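PDB 6E5F: lipoprotein LpqN from Mycobacterium tuberculosis, which takes part in cell envelope biogenesis, may connect MmpL transporters with periplasmic proteins, and is a virulence factor required for survival inside host cells. Local coordinates for residues 117-121 against 201-206; 144-148 against 182-186. All blocks are in the same frame, centred on the assembly; numbering follows the deposited sequence.

Interaction 1: 117-121 against 201-206; sequences DPPTI and LNADAL
Asp117 and Leu206 meet at the end of the contact where 117-121 has not yet become strand: the Asp117 carboxylate lies across the leucine side chain, OD2 3.5 Å from Leu206 CD2. With CG anti to the backbone N (chi1 -165°), the carboxylate is placed on the side of Leu206 and also of Arg181, whose salt bridges to Asp117 and Asp204 probably offset the closeness of these two acids. One water joins the backbones here, donating to Asp117 O and accepting from Leu206 N. Pro118 turns its ring away, while Pro119, which has no N-H to give, contributes carbon instead: its CB rests 3.7 Å from Ala205 CB, and the small methyl lets the chains come close. At Thr120 regular pairing begins. Its N donates to Asp204 O at 3.1 Å (166° at the hydrogen), and Asp204 N returns a bond to Thr120 O at 3.0 Å. A water joins Thr120 OG1 to Asn202 O, donating to the latter, so the hydroxyl suits a partly exposed face. Ile121 points to the opposite, buried face, where CG1 packs 3.8 Å from Ala203 CB and the branched side chain continues onto Ala216 and Ile220. This is antiparallel beta pairing, a hydrogen-bonded pair followed by a non-hydrogen-bonded one, in an antiparallel sheet backed on one face by helix 210-223; Ala203 also lines the pocket of the bound glycolipid.

Interaction 2: 144-148 against 182-186; sequences ELKNL and TVAQK. With L6T (alpha-D-glucopyranosyl 6-O-dodecyl-alpha-D-glucopyranoside), chain B.
Leu145 lays its CD1 methyl over the backbone of strand 179-192, 3.7 Å from Gln185 N and 3.8 Å from Ala184 CA, while CG and CD2 rest alongside Gln185 CB. Leucine suits this one-turn helix 143-146 because its branched end covers the strand, and the side chain also touches Leu170 of strand 165-176. Farther along, where the chain has left the helix, Leu148 meets one of two modelled conformers of Val183 tip to tip. The packing is that of a short helical segment lying on one face of an antiparallel sheet, whose other face lines the lipid pocket: Ala184 CB points there and touches L6T CBD at 3.5 Å, its small methyl suiting a place close against the alkyl chain, while Thr182 CG2 lies 4.0 Å from L6T CAZ. At the polar edge, Glu144 and Gln185 cross nearly at right angles; anti first torsions (chi1 near 180° in each) and extended chains carry their polar ends out to meet. Gln185 NE2 donates to Glu144 OE2 at 3.0 Å along an almost straight bond (174°), which leaves in the plane of the amide but strikes the carboxylate from well above its plane. Glutamine suits this place by offering N-H to acids and oxygen to water: NE2 also bonds Asn202 OD1, and a water that accepts from Leu145 N donates to Gln185 OE1.

Interactions 1 and 2 have their centres 11 Å apart and reach the same antiparallel sheet, interaction 1 within it and interaction 2 as a short helix packed on it. Strand 195-206 pairs with strand 120-130 on one side and with strand 179-192 on the other. Along the chain interaction 2 is nested within the loop that interaction 1 closes: 117-121 comes first, then 144-148, 182-186 and 201-206. Probable backbone hydrogen bonds, Thr182 N to Ala205 O and Ala203 N to Ala184 O, join the two directly. Both contribute to the wall of the glycolipid pocket, Ala203 from interaction 1 and Thr182 and Ala184 from interaction 2.

Interaction 1: 117-121 against 201-206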
loop_
_atom_site.group_PDB
_atom_site.type_symbol
_atom_site.label_atom_id
_atom_site.label_comp_id
_atom_site.label_asym_id
_atom_site.label_seq_id
_atom_site.Cartn_x
_atom_site.Cartn_y
_atom_site.Cartn_z
ATOM N N ASP A 117 19.794 0.752 -0.225
ATOM C CA ASP A 117 18.597 0.513 -1.028
ATOM C C ASP A 117 17.971 -0.812 -0.601
ATOM O O ASP A 117 17.909 -1.768 -1.391
ATOM C CB ASP A 117 18.949 0.509 -2.515
ATOM C CG ASP A 117 17.728 0.624 -3.405
ATOM O OD1 ASP A 117 16.605 0.710 -2.870
ATOM O OD2 ASP A 117 17.904 0.638 -4.642
ATOM N N PRO A 118 17.494 -0.904 0.634
ATOM C CA PRO A 118 16.972 -2.175 1.143
ATOM C C PRO A 118 15.530 -2.388 0.717
ATOM O O PRO A 118 14.788 -1.419 0.494
ATOM C CB PRO A 118 17.058 -1.991 2.664
ATOM C CG PRO A 118 16.833 -0.523 2.855
ATOM C CD PRO A 118 17.506 0.145 1.672
ATOM N N PRO A 119 15.086 -3.641 0.608
ATOM C CA PRO A 119 13.656 -3.891 0.401
ATOM C C PRO A 119 12.842 -3.302 1.544
ATOM O O PRO A 119 13.214 -3.409 2.714
ATOM C CB PRO A 119 13.559 -5.420 0.382
ATOM C CG PRO A 119 14.922 -5.888 0.020
ATOM C CD PRO A 119 15.871 -4.889 0.612
ATOM N N THR A 120 11.718 -2.684 1.190
ATOM C CA THR A 120 10.858 -2.046 2.173
ATOM C C THR A 120 9.398 -2.250 1.799
ATOM O O THR A 120 9.045 -2.360 0.621
ATOM C CB THR A 120 11.107 -0.532 2.259
ATOM O OG1 THR A 120 10.778 0.077 1.004
ATOM C CG2 THR A 120 12.551 -0.239 2.611
ATOM N N ILE A 121 8.551 -2.289 2.823
ATOM C CA ILE A 121 7.104 -2.222 2.662
ATOM C C ILE A 121 6.613 -1.122 3.597
ATOM O O ILE A 121 6.764 -1.226 4.820
ATOM C CB ILE A 121 6.417 -3.565 2.954
ATOM C CG1 ILE A 121 6.990 -4.650 2.032
ATOM C CG2 ILE A 121 4.903 -3.437 2.775
ATOM C CD1 ILE A 121 6.431 -6.040 2.266
ATOM N N LEU A 201 -0.356 -0.417 1.183
ATOM C CA LEU A 201 0.934 -1.020 1.490
ATOM C C LEU A 201 1.759 -0.992 0.208
ATOM O O LEU A 201 1.368 -1.597 -0.797
ATOM C CB LEU A 201 0.759 -2.445 2.008
ATOM C CG LEU A 201 -0.153 -2.600 3.235
ATOM C CD1 LEU A 201 -0.324 -4.073 3.584
ATOM C CD2 LEU A 201 0.383 -1.829 4.430
ATOM N N ASN A 202 2.858 -0.261 0.244
ATOM C CA ASN A 202 3.693 -0.012 -0.931
ATOM C C ASN A 202 4.999 -0.775 -0.752
ATOM O O ASN A 202 5.813 -0.418 0.105
ATOM C CB ASN A 202 3.973 1.485 -1.056
ATOM C CG ASN A 202 2.730 2.296 -1.367
ATOM O OD1 ASN A 202 1.800 1.805 -1.990
ATOM N ND2 ASN A 202 2.714 3.550 -0.938
ATOM N N ALA A 203 5.202 -1.807 -1.565
ATOM C CA ALA A 203 6.421 -2.608 -1.512
ATOM C C ALA A 203 7.363 -2.198 -2.637
ATOM O O ALA A 203 6.922 -1.933 -3.757
ATOM C CB ALA A 203 6.079 -4.093 -1.647
ATOM N N ASP A 204 8.656 -2.134 -2.326
ATOM C CA ASP A 204 9.649 -1.779 -3.331
ATOM C C ASP A 204 10.969 -2.457 -3.008
ATOM O O ASP A 204 11.402 -2.482 -1.855
ATOM C CB ASP A 204 9.837 -0.259 -3.378
ATOM C CG ASP A 204 11.087 0.154 -4.131
ATOM O OD1 ASP A 204 11.085 0.100 -5.376
ATOM O OD2 ASP A 204 12.079 0.534 -3.473
ATOM N N ALA A 205 11.604 -3.011 -4.037
ATOM C CA ALA A 205 12.929 -3.598 -3.883
ATOM C C ALA A 205 13.599 -3.658 -5.246
ATOM O O ALA A 205 12.940 -3.599 -6.287
ATOM C CB ALA A 205 12.854 -5.001 -3.273
ATOM N N LEU A 206 14.922 -3.768 -5.222
ATOM C CA LEU A 206 15.644 -4.074 -6.448
ATOM C C LEU A 206 15.194 -5.428 -6.982
ATOM O O LEU A 206 14.822 -6.327 -6.225
ATOM C CB LEU A 206 17.147 -4.091 -6.180
ATOM C CG LEU A 206 17.773 -2.727 -5.869
ATOM C CD1 LEU A 206 19.136 -2.895 -5.223
ATOM C CD2 LEU A 206 17.882 -1.886 -7.137
HETATM O O HOH W 1 16.227 -3.679 -2.745
HETATM O O HOH W 2 12.599 0.522 -1.029
HETATM O O HOH W 3 8.226 0.845 -0.046
#

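Interaction 2: 144-148 against 182-186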
loop_
_atom_site.group_PDB
_atom_site.type_symbol
_atom_site.label_atom_id
_atom_site.label_comp_id
_atom_site.label_asym_id
_atom_site.label_seq_id
_atom_site.Cartn_x
_atom_site.Cartn_y
_atom_site.Cartn_z
ATOM N N GLU A 144 -2.212 4.164 -10.059
ATOM C CA GLU A 144 -0.956 4.770 -9.628
ATOM C C GLU A 144 0.249 3.990 -10.145
ATOM O O GLU A 144 1.147 4.563 -10.774
ATOM C CB GLU A 144 -0.923 4.874 -8.100
ATOM C CG GLU A 144 0.342 5.521 -7.556
ATOM C CD GLU A 144 0.361 5.605 -6.043
ATOM O OE1 GLU A 144 1.380 6.068 -5.485
ATOM O OE2 GLU A 144 -0.639 5.211 -5.411
ATOM N N LEU A 145 0.301 2.685 -9.868
ATOM C CA LEU A 145 1.436 1.888 -10.330
ATOM C C LEU A 145 1.516 1.881 -11.848
ATOM O O LEU A 145 2.610 1.938 -12.418
ATOM C CB LEU A 145 1.348 0.459 -9.802
ATOM C CG LEU A 145 1.455 0.192 -8.297
ATOM C CD1 LEU A 145 2.169 -1.135 -8.052
ATOM C CD2 LEU A 145 2.133 1.317 -7.539
ATOM N N LYS A 146 0.369 1.803 -12.524
ATOM C CA LYS A 146 0.383 1.758 -13.981
ATOM C C LYS A 146 0.948 3.032 -14.594
ATOM O O LYS A 146 1.352 3.015 -15.764
ATOM C CB LYS A 146 -1.022 1.470 -14.512
ATOM C CG LYS A 146 -1.497 0.052 -14.233
ATOM C CD LYS A 146 -2.955 -0.147 -14.620
ATOM C CE LYS A 146 -3.166 -0.064 -16.123
ATOM N NZ LYS A 146 -4.609 -0.154 -16.486
ATOM N N ASN A 147 1.003 4.128 -13.835
ATOM C CA ASN A 147 1.578 5.379 -14.306
ATOM C C ASN A 147 3.076 5.485 -14.037
ATOM O O ASN A 147 3.696 6.471 -14.453
ATOM C CB ASN A 147 0.869 6.573 -13.656
ATOM C CG ASN A 147 -0.549 6.761 -14.162
ATOM O OD1 ASN A 147 -0.913 6.271 -15.230
ATOM N ND2 ASN A 147 -1.358 7.487 -13.393
ATOM N N LEU A 148 3.668 4.510 -13.351
ATOM C CA LEU A 148 5.099 4.548 -13.086
ATOM C C LEU A 148 5.875 4.448 -14.399
ATOM O O LEU A 148 5.439 3.770 -15.335
ATOM C CB LEU A 148 5.490 3.382 -12.182
ATOM C CG LEU A 148 6.058 3.636 -10.781
ATOM C CD1 LEU A 148 5.702 5.001 -10.213
ATOM C CD2 LEU A 148 5.574 2.542 -9.844
ATOM N N THR A 182 11.232 -4.101 -8.439
ATOM C CA THR A 182 9.934 -4.720 -8.209
ATOM C C THR A 182 9.117 -3.815 -7.297
ATOM O O THR A 182 9.604 -3.365 -6.255
ATOM C CB THR A 182 10.112 -6.096 -7.572
ATOM O OG1 THR A 182 10.798 -6.954 -8.499
ATOM C CG2 THR A 182 8.772 -6.710 -7.218
ATOM N N VAL A 183 7.887 -3.534 -7.706
ATOM C CA VAL A 183 6.993 -2.664 -6.955
ATOM C C VAL A 183 5.631 -3.332 -6.878
ATOM O O VAL A 183 5.200 -4.027 -7.798
ATOM C CB VAL A 183 6.889 -1.268 -7.607
ATOM C CG1 VAL A 183 6.224 -1.355 -8.981
ATOM C CG2 VAL A 183 6.137 -0.320 -6.700
ATOM N N ALA A 184 4.947 -3.110 -5.764
ATOM C CA ALA A 184 3.603 -3.629 -5.634
ATOM C C ALA A 184 2.862 -2.769 -4.634
ATOM O O ALA A 184 3.464 -2.118 -3.771
ATOM C CB ALA A 184 3.594 -5.077 -5.164
ATOM N N GLN A 185 1.546 -2.781 -4.762
ATOM C CA GLN A 185 0.708 -1.983 -3.887
ATOM C C GLN A 185 -0.562 -2.750 -3.584
ATOM O O GLN A 185 -1.270 -3.178 -4.499
ATOM C CB GLN A 185 0.370 -0.649 -4.541
ATOM C CG GLN A 185 -0.444 0.279 -3.660
ATOM C CD GLN A 185 -0.777 1.557 -4.370
ATOM O OE1 GLN A 185 -1.570 1.565 -5.309
ATOM N NE2 GLN A 185 -0.173 2.655 -3.928
ATOM N N LYS A 186 -0.840 -2.922 -2.294
ATOM C CA LYS A 186 -2.112 -3.464 -1.841
ATOM C C LYS A 186 -2.918 -2.322 -1.243
ATOM O O LYS A 186 -2.431 -1.614 -0.355
ATOM C CB LYS A 186 -1.920 -4.578 -0.809
ATOM C CG LYS A 186 -3.210 -5.343 -0.511
ATOM C CD LYS A 186 -2.953 -6.661 0.210
ATOM C CE LYS A 186 -4.171 -7.579 0.131
ATOM N NZ LYS A 186 -3.892 -8.963 0.619
HETATM C C1 L6T B . 5.992 -8.401 -14.939
HETATM C C2 L6T B . 7.389 -7.802 -14.948
HETATM C C3 L6T B . 8.347 -8.745 -14.255
HETATM C C4 L6T B . 7.847 -8.996 -12.845
HETATM C C5 L6T B . 6.453 -9.612 -12.933
HETATM C C6 L6T B . 5.926 -9.981 -11.515
HETATM C CAA L6T B . 4.616 -10.012 -15.913
HETATM C CAO L6T B . 4.678 -9.057 -18.099
HETATM C CAP L6T B . 4.009 -8.021 -19.005
HETATM C CAR L6T B . 4.600 -10.432 -18.743
HETATM C CAT L6T B . 5.274 -11.436 -17.827
HETATM C CAV L6T B . 4.557 -11.416 -16.495
HETATM C CAX L6T B . 5.277 -8.816 -9.596
HETATM C CAY L6T B . 5.950 -9.407 -8.322
HETATM C CAZ L6T B . 5.275 -8.593 -7.220
HETATM C CBA L6T B . 5.493 -9.353 -5.911
HETATM C CBB L6T B . 5.474 -8.182 -4.921
HETATM C CBC L6T B . 4.782 -8.653 -3.675
HETATM C CBD L6T B . 4.645 -7.414 -2.726
HETATM C CBE L6T B . 3.496 -7.736 -1.802
HETATM C CBF L6T B . 2.234 -6.836 -2.065
HETATM C CBG L6T B . 2.449 -5.441 -1.444
HETATM C CBH L6T B . 2.706 -5.541 0.046
HETATM C CBI L6T B . 1.786 -6.526 0.778
HETATM O O1 L6T B . 5.982 -9.627 -15.686
HETATM O O2 L6T B . 7.816 -7.604 -16.300
HETATM O O3 L6T B . 9.656 -8.164 -14.217
HETATM O O4 L6T B . 8.743 -9.891 -12.189
HETATM O O5 L6T B . 5.569 -8.668 -13.580
HETATM O O6 L6T B . 6.143 -8.839 -10.737
HETATM O OAN L6T B . 4.002 -9.077 -16.826
HETATM O OAQ L6T B . 2.614 -8.310 -19.115
HETATM O OAS L6T B . 5.267 -10.417 -20.012
HETATM O OAU L6T B . 5.198 -12.748 -18.400
HETATM O OAW L6T B . 5.186 -12.336 -15.593
HETATM O O HOH W 4 -3.055 3.953 -5.745
HETATM O O HOH W 5 -1.502 1.316 -8.086
#